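PDB 1TIS: thymidylate synthase from Enterobacteria phage T4, which catalyses the reductive methylation of dUMP to dTMP, with 5,10-methylenetetrahydrofolate as the one-carbon donor and dihydrofolate as the second product. Local coordinates for the interface of chains A and B. Numbering follows the deposited sequence. Chains: chain A/B, Thymidylate synthase.

The interface of chains A and B. Residues chain A 18-21, 215; chain B 134, 136.
The end of strand 17-18 of chain A, the loop that follows it through A:Arg21, and the short turn between strands 205-213 and 216-219 meet a loop of chain B that carries B:Asn134 and B:Arg136. The guanidinium group of B:Arg136 lies at the centre. One of its faces is turned to A:Asn215, whose carboxamide carbon CG sits 3.4 Å above that plane, toward the rim, with the amide tilted 45° to the guanidinium. The amide oxygen OD1 of A:Asn215 is 2.7 Å from NH1 of B:Arg136, but it approaches over the face, where the N-H does not point, and the pair is not a hydrogen bond; at this resolution the close approach carries little weight. A chi1 of -161° places CG of A:Asn215 opposite its backbone N and turns the amide toward the guanidinium face, while CB and CG pack against CD of B:Arg136. Above the opposite face, also toward the rim, lies the backbone O of B:Asn134, from the same chain. At its edge, in plane, comes CB of A:Asp20, 3.8 Å from NH2; the carboxylate oxygen OD1 of A:Asp20 stays 5.9 Å from NH2 of B:Arg136, so opposite charges could help only at longer range.

B:Asn134 lies across the chain A loop. Its CB rests on CA of A:Asp20 at 3.7 Å, and ND2 reaches toward the backbone O of A:Asp19 without its N-H aimed there. The methyl CG2 of A:Thr18 also touches ND2, the two side chains crossing at about a right angle. Farther along, CG of A:Arg21 packs near the backbone O of B:Asn134.

By analogy with related thymidylate synthases, A:Arg21 and B:Arg136 probably both contact dUMP, in a site shared by the homodimer's subunits; in this family such arginines hold the nucleotide phosphate. The patch lies toward one end of the two-fold interface, its centre about 13 Å from the catalytic cysteine A:Cys156, so this chain B loop probably helps complete chain A's active site.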
loop_
_atom_site.group_PDB
_atom_site.type_symbol
_atom_site.label_atom_id
_atom_site.label_comp_id
_atom_site.label_asym_id
_atom_site.label_seq_id
_atom_site.Cartn_x
_atom_site.Cartn_y
_atom_site.Cartn_z
ATOM N N THR A 18 3.140 -3.762 -23.422
ATOM C CA THR A 18 3.368 -5.156 -23.161
ATOM C C THR A 18 2.160 -6.077 -22.999
ATOM O O THR A 18 0.987 -5.700 -22.848
ATOM C CB THR A 18 4.386 -5.034 -21.954
ATOM O OG1 THR A 18 5.616 -4.780 -22.649
ATOM C CG2 THR A 18 4.539 -6.202 -20.976
ATOM N N ASP A 19 2.537 -7.336 -23.234
ATOM C CA ASP A 19 1.693 -8.499 -23.028
ATOM C C ASP A 19 1.458 -8.589 -21.510
ATOM O O ASP A 19 2.171 -8.021 -20.671
ATOM C CB ASP A 19 2.413 -9.745 -23.588
ATOM C CG ASP A 19 1.479 -10.659 -24.370
ATOM O OD1 ASP A 19 0.850 -10.211 -25.336
ATOM O OD2 ASP A 19 1.382 -11.824 -24.000
ATOM N N ASP A 20 0.463 -9.356 -21.125
ATOM C CA ASP A 20 -0.107 -9.223 -19.801
ATOM C C ASP A 20 -0.851 -10.534 -19.528
ATOM O O ASP A 20 -0.498 -11.540 -20.151
ATOM C CB ASP A 20 -1.011 -7.952 -19.883
ATOM C CG ASP A 20 -1.903 -7.878 -21.143
ATOM O OD1 ASP A 20 -1.448 -7.484 -22.221
ATOM O OD2 ASP A 20 -3.070 -8.243 -21.050
ATOM N N ARG A 21 -1.875 -10.597 -18.669
ATOM C CA ARG A 21 -2.596 -11.841 -18.475
ATOM C C ARG A 21 -3.618 -12.126 -19.547
ATOM O O ARG A 21 -3.304 -12.929 -20.418
ATOM C CB ARG A 21 -3.322 -11.883 -17.146
ATOM C CG ARG A 21 -2.369 -12.305 -16.054
ATOM C CD ARG A 21 -3.135 -12.505 -14.771
ATOM N NE ARG A 21 -3.508 -13.896 -14.641
ATOM C CZ ARG A 21 -4.187 -14.344 -13.586
ATOM N NH1 ARG A 21 -4.564 -13.536 -12.598
ATOM N NH2 ARG A 21 -4.501 -15.634 -13.538
ATOM N N ASN A 215 0.002 -1.511 -11.017
ATOM C CA ASN A 215 0.024 -1.498 -12.460
ATOM C C ASN A 215 -1.056 -0.627 -13.077
ATOM O O ASN A 215 -2.176 -1.071 -13.391
ATOM C CB ASN A 215 -0.119 -2.890 -12.938
ATOM C CG ASN A 215 0.353 -3.037 -14.355
ATOM O OD1 ASN A 215 1.362 -3.681 -14.619
ATOM N ND2 ASN A 215 -0.346 -2.475 -15.325
ATOM N N ASN B 134 3.360 -12.036 -15.888
ATOM C CA ASN B 134 2.656 -10.787 -16.076
ATOM C C ASN B 134 1.268 -10.783 -15.399
ATOM O O ASN B 134 0.315 -10.138 -15.862
ATOM C CB ASN B 134 2.606 -10.499 -17.619
ATOM C CG ASN B 134 3.827 -9.717 -18.190
ATOM O OD1 ASN B 134 4.761 -10.241 -18.818
ATOM N ND2 ASN B 134 3.873 -8.406 -18.027
ATOM N N ARG B 136 -0.992 -9.687 -11.993
ATOM C CA ARG B 136 -0.938 -8.501 -11.119
ATOM C C ARG B 136 -1.123 -8.803 -9.614
ATOM O O ARG B 136 -0.614 -8.081 -8.765
ATOM C CB ARG B 136 -1.994 -7.464 -11.582
ATOM C CG ARG B 136 -1.845 -7.019 -13.046
ATOM C CD ARG B 136 -0.417 -6.584 -13.508
ATOM N NE ARG B 136 -0.202 -6.715 -14.963
ATOM C CZ ARG B 136 0.993 -6.585 -15.583
ATOM N NH1 ARG B 136 2.127 -6.298 -14.929
ATOM N NH2 ARG B 136 1.049 -6.727 -16.910
#